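Long-range contacts in deoxycytidylate deaminase (Cyanophage S-TIM5, PDB 4P9E), which probably catalyses the zinc-dependent hydrolytic deamination of dCMP to dUMP and is subject to allosteric inhibition by dTTP: residues V30-V35 with L69-N74; L41-N46 with L76-K81. One frame throughout, in Å; residues are numbered along the deposited sequence.

Contact 1 of 2, residues V30-V35 with L69-N74; sequences VGAIVV and LHAEQN. With ZN (zinc ion), chain B.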
ATOM      1  N   VAL A  30      28.750  -9.153   0.172  1.00 49.29           N
ATOM      2  CA  VAL A  30      28.136  -7.887  -0.227  1.00 42.92           C
ATOM      3  C   VAL A  30      26.868  -7.620   0.581  1.00 41.59           C
ATOM      4  O   VAL A  30      26.090  -8.537   0.875  1.00 39.34           O
ATOM      5  CB  VAL A  30      27.758  -7.913  -1.725  1.00 41.68           C
ATOM      6  CG1 VAL A  30      27.408  -6.515  -2.229  1.00 37.98           C
ATOM      7  CG2 VAL A  30      28.893  -8.505  -2.544  1.00 42.23           C
ATOM      8  N   GLY A  31      26.663  -6.365   0.947  1.00 37.47           N
ATOM      9  CA  GLY A  31      25.436  -5.976   1.608  1.00 33.18           C
ATOM     10  C   GLY A  31      24.804  -4.839   0.849  1.00 34.85           C
ATOM     11  O   GLY A  31      25.499  -4.045   0.238  1.00 37.40           O
ATOM     12  N   ALA A  32      23.480  -4.765   0.870  1.00 38.29           N
ATOM     13  CA  ALA A  32      22.774  -3.620   0.291  1.00 37.46           C
ATOM     14  C   ALA A  32      21.641  -3.158   1.211  1.00 37.70           C
ATOM     15  O   ALA A  32      21.117  -3.932   1.999  1.00 34.31           O
ATOM     16  CB  ALA A  32      22.251  -3.939  -1.118  1.00 31.92           C
ATOM     17  N   ILE A  33      21.295  -1.880   1.101  1.00 41.73           N
ATOM     18  CA  ILE A  33      20.288  -1.219   1.927  1.00 38.67           C
ATOM     19  C   ILE A  33      19.510  -0.259   1.036  1.00 40.25           C
ATOM     20  O   ILE A  33      20.113   0.552   0.345  1.00 38.47           O
ATOM     21  CB  ILE A  33      20.963  -0.405   3.048  1.00 40.07           C
ATOM     22  CG1 ILE A  33      21.402  -1.329   4.166  1.00 44.72           C
ATOM     23  CG2 ILE A  33      20.031   0.594   3.644  1.00 40.02           C
ATOM     24  CD1 ILE A  33      20.255  -1.948   4.893  1.00 42.80           C
ATOM     25  N   VAL A  34      18.182  -0.366   1.029  1.00 33.33           N
ATOM     26  CA  VAL A  34      17.354   0.622   0.340  1.00 32.20           C
ATOM     27  C   VAL A  34      16.864   1.699   1.307  1.00 32.20           C
ATOM     28  O   VAL A  34      16.352   1.405   2.385  1.00 33.12           O
ATOM     29  CB  VAL A  34      16.185  -0.021  -0.454  1.00 29.55           C
ATOM     30  CG1 VAL A  34      15.254   1.051  -1.000  1.00 27.06           C
ATOM     31  CG2 VAL A  34      16.736  -0.849  -1.611  1.00 26.53           C
ATOM     32  N   VAL A  35      17.062   2.958   0.934  1.00 28.03           N
ATOM     33  CA  VAL A  35      16.616   4.064   1.768  1.00 26.61           C
ATOM     34  C   VAL A  35      15.726   5.009   0.980  1.00 30.00           C
ATOM     35  O   VAL A  35      16.017   5.345  -0.160  1.00 31.30           O
ATOM     36  CB  VAL A  35      17.802   4.837   2.381  1.00 28.76           C
ATOM     37  CG1 VAL A  35      17.294   5.957   3.274  1.00 27.34           C
ATOM     38  CG2 VAL A  35      18.697   3.890   3.167  1.00 22.66           C
ATOM     39  N   LEU A  69      21.985 -15.177  -5.412  1.00 54.97           N
ATOM     40  CA  LEU A  69      21.533 -13.826  -5.704  1.00 47.79           C
ATOM     41  C   LEU A  69      22.524 -12.807  -5.167  1.00 42.37           C
ATOM     42  O   LEU A  69      23.112 -13.003  -4.108  1.00 40.92           O
ATOM     43  CB  LEU A  69      20.176 -13.583  -5.040  1.00 43.35           C
ATOM     44  CG  LEU A  69      19.155 -14.669  -5.333  1.00 44.43           C
ATOM     45  CD1 LEU A  69      18.604 -15.247  -4.035  1.00 50.65           C
ATOM     46  CD2 LEU A  69      18.064 -14.112  -6.195  1.00 44.56           C
ATOM     47  N   HIS A  70      22.703 -11.716  -5.899  1.00 41.86           N
ATOM     48  CA  HIS A  70      23.499 -10.610  -5.415  1.00 36.08           C
ATOM     49  C   HIS A  70      22.688  -9.876  -4.364  1.00 32.56           C
ATOM     50  O   HIS A  70      21.466  -9.993  -4.323  1.00 31.54           O
ATOM     51  CB  HIS A  70      23.858  -9.683  -6.561  1.00 37.95           C
ATOM     52  CG  HIS A  70      24.714 -10.330  -7.602  1.00 46.02           C
ATOM     53  ND1 HIS A  70      25.040  -9.706  -8.786  1.00 47.68           N
ATOM     54  CD2 HIS A  70      25.318 -11.537  -7.632  1.00 47.41           C
ATOM     55  CE1 HIS A  70      25.799 -10.513  -9.509  1.00 41.30           C
ATOM     56  NE2 HIS A  70      25.984 -11.625  -8.830  1.00 42.06           N
ATOM     57  N   ALA A  71      23.376  -9.132  -3.510  1.00 37.31           N
ATOM     58  CA  ALA A  71      22.742  -8.361  -2.454  1.00 37.29           C
ATOM     59  C   ALA A  71      21.659  -7.436  -3.015  1.00 38.37           C
ATOM     60  O   ALA A  71      20.608  -7.247  -2.404  1.00 31.96           O
ATOM     61  CB  ALA A  71      23.793  -7.547  -1.715  1.00 38.25           C
ATOM     62  N   GLU A  72      21.929  -6.866  -4.186  1.00 33.64           N
ATOM     63  CA  GLU A  72      21.022  -5.917  -4.805  1.00 32.95           C
ATOM     64  C   GLU A  72      19.777  -6.640  -5.305  1.00 34.79           C
ATOM     65  O   GLU A  72      18.669  -6.144  -5.157  1.00 37.18           O
ATOM     66  CB  GLU A  72      21.712  -5.159  -5.957  1.00 39.16           C
ATOM     67  CG  GLU A  72      23.020  -4.432  -5.604  1.00 36.87           C
ATOM     68  CD  GLU A  72      24.264  -5.316  -5.745  1.00 46.37           C
ATOM     69  OE1 GLU A  72      24.216  -6.518  -5.380  1.00 42.60           O
ATOM     70  OE2 GLU A  72      25.302  -4.795  -6.214  1.00 47.91           O
ATOM     71  N   GLN A  73      19.958  -7.814  -5.901  1.00 32.01           N
ATOM     72  CA  GLN A  73      18.838  -8.689  -6.233  1.00 32.57           C
ATOM     73  C   GLN A  73      17.926  -9.044  -5.034  1.00 29.62           C
ATOM     74  O   GLN A  73      16.700  -9.017  -5.149  1.00 26.41           O
ATOM     75  CB  GLN A  73      19.344  -9.942  -6.931  1.00 33.85           C
ATOM     76  CG  GLN A  73      19.724  -9.667  -8.363  1.00 36.54           C
ATOM     77  CD  GLN A  73      20.638 -10.720  -8.971  1.00 46.58           C
ATOM     78  OE1 GLN A  73      20.933 -11.744  -8.358  1.00 45.41           O
ATOM     79  NE2 GLN A  73      21.109 -10.453 -10.188  1.00 50.97           N
ATOM     80  N   ASN A  74      18.527  -9.350  -3.891  1.00 34.99           N
ATOM     81  CA  ASN A  74      17.757  -9.591  -2.675  1.00 36.31           C
ATOM     82  C   ASN A  74      16.947  -8.388  -2.178  1.00 36.86           C
ATOM     83  O   ASN A  74      15.752  -8.507  -1.870  1.00 39.87           O
ATOM     84  CB  ASN A  74      18.653 -10.125  -1.567  1.00 36.33           C
ATOM     85  CG  ASN A  74      18.720 -11.626  -1.566  1.00 43.54           C
ATOM     86  OD1 ASN A  74      17.721 -12.298  -1.827  1.00 38.34           O
ATOM     87  ND2 ASN A  74      19.894 -12.170  -1.277  1.00 52.15           N
TER
HETATM   88 ZN    ZN B 201      25.074  -7.829  -9.373  1.00 54.55          ZN
HETATM   89  O   HOH W   1      26.395  -6.610  -7.710  1.00 61.98           O

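Contact 2 of 2, residues L41-N46 with L76-K81; sequences LAHGWN and LVKMAK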
ATOM      1  N   LEU A  41      14.071   0.597   3.884  1.00 29.89           N
ATOM      2  CA  LEU A  41      12.913  -0.157   3.441  1.00 26.12           C
ATOM      3  C   LEU A  41      13.240  -1.607   3.150  1.00 26.44           C
ATOM      4  O   LEU A  41      12.361  -2.447   3.150  1.00 41.16           O
ATOM      5  CB  LEU A  41      12.304   0.480   2.200  1.00 27.88           C
ATOM      6  CG  LEU A  41      11.910   1.939   2.339  1.00 33.73           C
ATOM      7  CD1 LEU A  41      11.395   2.395   1.002  1.00 33.71           C
ATOM      8  CD2 LEU A  41      10.895   2.166   3.468  1.00 31.39           C
ATOM      9  N   ALA A  42      14.502  -1.900   2.895  1.00 27.28           N
ATOM     10  CA  ALA A  42      14.911  -3.249   2.528  1.00 29.90           C
ATOM     11  C   ALA A  42      16.400  -3.414   2.756  1.00 32.21           C
ATOM     12  O   ALA A  42      17.164  -2.447   2.701  1.00 30.78           O
ATOM     13  CB  ALA A  42      14.577  -3.544   1.057  1.00 26.88           C
ATOM     14  N   HIS A  43      16.808  -4.647   3.007  1.00 36.18           N
ATOM     15  CA  HIS A  43      18.216  -4.974   3.107  1.00 33.31           C
ATOM     16  C   HIS A  43      18.441  -6.280   2.372  1.00 36.02           C
ATOM     17  O   HIS A  43      17.495  -6.962   2.006  1.00 37.18           O
ATOM     18  CB  HIS A  43      18.649  -5.064   4.565  1.00 34.40           C
ATOM     19  CG  HIS A  43      17.878  -6.067   5.358  1.00 39.63           C
ATOM     20  ND1 HIS A  43      18.393  -7.291   5.707  1.00 43.81           N
ATOM     21  CD2 HIS A  43      16.621  -6.025   5.854  1.00 38.51           C
ATOM     22  CE1 HIS A  43      17.486  -7.970   6.394  1.00 42.68           C
ATOM     23  NE2 HIS A  43      16.408  -7.220   6.496  1.00 45.56           N
ATOM     24  N   GLY A  44      19.692  -6.620   2.137  1.00 29.01           N
ATOM     25  CA  GLY A  44      19.990  -7.749   1.297  1.00 30.41           C
ATOM     26  C   GLY A  44      21.463  -8.066   1.326  1.00 34.84           C
ATOM     27  O   GLY A  44      22.311  -7.210   1.554  1.00 30.61           O
ATOM     28  N   TRP A  45      21.764  -9.329   1.102  1.00 34.39           N
ATOM     29  CA  TRP A  45      23.134  -9.738   1.032  1.00 33.63           C
ATOM     30  C   TRP A  45      23.275 -10.836   0.002  1.00 40.17           C
ATOM     31  O   TRP A  45      22.300 -11.296  -0.588  1.00 40.06           O
ATOM     32  CB  TRP A  45      23.647 -10.169   2.407  1.00 36.12           C
ATOM     33  CG  TRP A  45      22.888 -11.312   3.028  1.00 44.64           C
ATOM     34  CD1 TRP A  45      23.075 -12.643   2.788  1.00 39.49           C
ATOM     35  CD2 TRP A  45      21.826 -11.228   3.995  1.00 41.91           C
ATOM     36  NE1 TRP A  45      22.207 -13.384   3.533  1.00 37.42           N
ATOM     37  CE2 TRP A  45      21.428 -12.552   4.281  1.00 40.45           C
ATOM     38  CE3 TRP A  45      21.175 -10.167   4.636  1.00 36.05           C
ATOM     39  CZ2 TRP A  45      20.401 -12.845   5.187  1.00 37.88           C
ATOM     40  CZ3 TRP A  45      20.155 -10.457   5.540  1.00 38.97           C
ATOM     41  CH2 TRP A  45      19.780 -11.785   5.808  1.00 42.24           C
ATOM     42  N   ASN A  46      24.494 -11.232  -0.314  1.00 47.90           N
ATOM     43  CA  ASN A  46      24.635 -12.195  -1.393  1.00 43.87           C
ATOM     44  C   ASN A  46      24.581 -13.638  -0.912  1.00 50.29           C
ATOM     45  O   ASN A  46      25.101 -13.972   0.142  1.00 54.49           O
ATOM     46  CB  ASN A  46      25.869 -11.909  -2.255  1.00 46.43           C
ATOM     47  CG  ASN A  46      27.152 -12.061  -1.499  1.00 53.61           C
ATOM     48  OD1 ASN A  46      27.166 -12.069  -0.276  1.00 63.73           O
ATOM     49  ND2 ASN A  46      28.247 -12.192  -2.225  1.00 59.24           N
ATOM     50  N   LEU A  76      16.005  -5.754  -3.969  1.00 33.64           N
ATOM     51  CA  LEU A  76      14.991  -5.602  -4.999  1.00 30.87           C
ATOM     52  C   LEU A  76      13.813  -6.568  -4.863  1.00 37.29           C
ATOM     53  O   LEU A  76      12.657  -6.172  -4.964  1.00 36.68           O
ATOM     54  CB  LEU A  76      15.637  -5.803  -6.363  1.00 34.65           C
ATOM     55  CG  LEU A  76      14.700  -5.607  -7.559  1.00 47.62           C
ATOM     56  CD1 LEU A  76      14.155  -4.195  -7.590  1.00 42.72           C
ATOM     57  CD2 LEU A  76      15.439  -5.913  -8.830  1.00 51.02           C
ATOM     58  N   VAL A  77      14.099  -7.847  -4.659  1.00 34.41           N
ATOM     59  CA  VAL A  77      13.022  -8.811  -4.465  1.00 38.66           C
ATOM     60  C   VAL A  77      12.201  -8.497  -3.204  1.00 34.64           C
ATOM     61  O   VAL A  77      10.980  -8.618  -3.208  1.00 35.24           O
ATOM     62  CB  VAL A  77      13.545 -10.279  -4.495  1.00 41.33           C
ATOM     63  CG1 VAL A  77      12.625 -11.219  -3.732  1.00 40.22           C
ATOM     64  CG2 VAL A  77      13.725 -10.743  -5.939  1.00 35.22           C
ATOM     65  N   LYS A  78      12.862  -8.066  -2.141  1.00 33.13           N
ATOM     66  CA  LYS A  78      12.131  -7.636  -0.951  1.00 33.60           C
ATOM     67  C   LYS A  78      11.227  -6.442  -1.225  1.00 33.66           C
ATOM     68  O   LYS A  78      10.119  -6.379  -0.690  1.00 36.82           O
ATOM     69  CB  LYS A  78      13.073  -7.345   0.219  1.00 30.01           C
ATOM     70  CG  LYS A  78      13.542  -8.586   0.907  1.00 29.99           C
ATOM     71  CD  LYS A  78      14.619  -8.312   1.920  1.00 35.57           C
ATOM     72  CE  LYS A  78      15.231  -9.624   2.405  1.00 32.71           C
ATOM     73  NZ  LYS A  78      16.318  -9.404   3.387  1.00 35.76           N
ATOM     74  N   MET A  79      11.693  -5.508  -2.051  1.00 31.02           N
ATOM     75  CA  MET A  79      10.881  -4.369  -2.464  1.00 30.87           C
ATOM     76  C   MET A  79       9.672  -4.798  -3.257  1.00 33.52           C
ATOM     77  O   MET A  79       8.627  -4.215  -3.116  1.00 36.04           O
ATOM     78  CB  MET A  79      11.681  -3.350  -3.278  1.00 27.28           C
ATOM     79  CG  MET A  79      12.683  -2.574  -2.464  1.00 30.87           C
ATOM     80  SD  MET A  79      11.980  -1.908  -0.946  1.00 33.43           S
ATOM     81  CE  MET A  79      11.000  -0.535  -1.532  1.00 35.65           C
ATOM     82  N   ALA A  80       9.821  -5.811  -4.096  1.00 30.88           N
ATOM     83  CA  ALA A  80       8.689  -6.368  -4.824  1.00 26.44           C
ATOM     84  C   ALA A  80       7.628  -7.002  -3.913  1.00 30.93           C
ATOM     85  O   ALA A  80       6.462  -7.027  -4.264  1.00 35.73           O
ATOM     86  CB  ALA A  80       9.165  -7.347  -5.852  1.00 23.25           C
ATOM     87  N   LYS A  81       8.021  -7.499  -2.747  1.00 37.74           N
ATOM     88  CA  LYS A  81       7.059  -8.049  -1.781  1.00 37.78           C
ATOM     89  C   LYS A  81       6.621  -7.024  -0.742  1.00 39.69           C
ATOM     90  O   LYS A  81       5.806  -7.323   0.128  1.00 45.68           O
ATOM     91  CB  LYS A  81       7.623  -9.270  -1.059  1.00 33.15           C
ATOM     92  CG  LYS A  81       8.110 -10.349  -1.978  1.00 36.22           C
ATOM     93  CD  LYS A  81       8.605 -11.553  -1.203  1.00 39.94           C
ATOM     94  CE  LYS A  81       9.827 -11.218  -0.391  1.00 40.66           C
ATOM     95  NZ  LYS A  81      10.583 -12.449   0.053  1.00 53.27           N
TER

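Contact 1 of 2, residues V30-V35 with L69-N74
Ala71, at the start of helix 71-80, packs its methyl against Val30 and Ala32, at the beginning of strand 31-36. Its CB sits 3.8 Å from CG1 of Val30, which lies anti to the backbone N (chi1 -167°) beside the carbonyl carbon, and 4.0 Å from CB of Ala32. It also presses on the backbone that links them, 3.6 Å from the carbonyl O of Val30. With only methyls on Ala71 and Ala32, the closest CA atoms, those of Gly31 and Ala71, come within 5.4 Å. This small cluster round the Ala71 methyl is the close-packed part. Toward the zinc ion the contact thins out: the carboxylate end of Glu72 approaches Val30, where OE1 only brushes CG1 at 4.5 Å. OE2 accepts a hydrogen bond of 2.6 Å from a water that lies 2.5 Å from the zinc ion. Partly exposed His70, the N-cap, binds zinc through ND1 at 2.0 Å, and Cys98 and Cys101 complete the protein ligands. Gln73 OE1 takes the N-H of His70 (163°), bracing the ligand residue from the helix's first turn. Ala71 thus packs on the strand while the next residue, Glu72, bonds the zinc-bound water, consistent with its predicted proton-donor role.

Contact 2 of 2, residues L41-N46 with L76-K81
The imidazole of His43 has the ammonium of Lys78 over one face: NZ stands 3.5 Å above the ring plane, displaced toward the rim, with CE1 its closest ring atom. The ring also meets the aromatic ring of Phe19, the planes inclined by about 35°. The Trp45 side chain packs on Val22 and on Ile8 of a third subunit. The CB of His43 starts away from the helix; chi1 of 58° places CG between the backbone N and the carbonyl carbon, and one ring face lies against NZ. Lys78 spans the gap with a chain extended beyond CG, and NZ donates a hydrogen bond of 3.0 Å to the carbonyl O of His43, coming from well above the carbonyl plane. Gly38 O of the third subunit is a second acceptor for NZ, so two carbonyls grip the ammonium. Its charge would probably favour a neutral imidazole. His43, Trp45 and Lys78 are all residues that bind dTTP and dCMP, so this polar end belongs to a nucleotide site, here without ligand.

Toward the start of strand 39-45 the contact turns apolar. Met79, bent at chi2 and chi3, lays SD 3.7 Å from Ala42 CB and carries CE to within 3.9 Å of Leu41 CD1. Ala42 CB also meets Lys78 CB at 4.2 Å.

The strand and helix segments run at 144° to each other, 7.6 Å apart at closest approach. Strand 39-45 is outermost within this chain's sheet, paired antiparallel with strand 31-36. Helix 71-80 packs on this strand and also meets the second subunit: Leu76 packs on Ala80 of the second subunit and Val77 on Gln107 of that subunit.

Contact 1 and contact 2 lie with centres about 6 Å apart on one helix, 71-80, whose first turn meets strand 31-36 and whose last turns meet its antiparallel neighbour, strand 39-45. They are stitched together by probable hydrogen bonds: Ala32 N to Gly44 O at 2.8 Å within the sheet, and Asn74 ND2 to Trp45 O at 2.7 Å from helix to strand. The helix has His70 at its N-cap and carries Glu72 near the metal, with Lys78 of the nucleotide site, probably the allosteric one, further along. Asn74, in contact 1, also binds dTTP and dCMP and sits two residues after Glu72, consistent with a close link between the nucleotide site and the metal site.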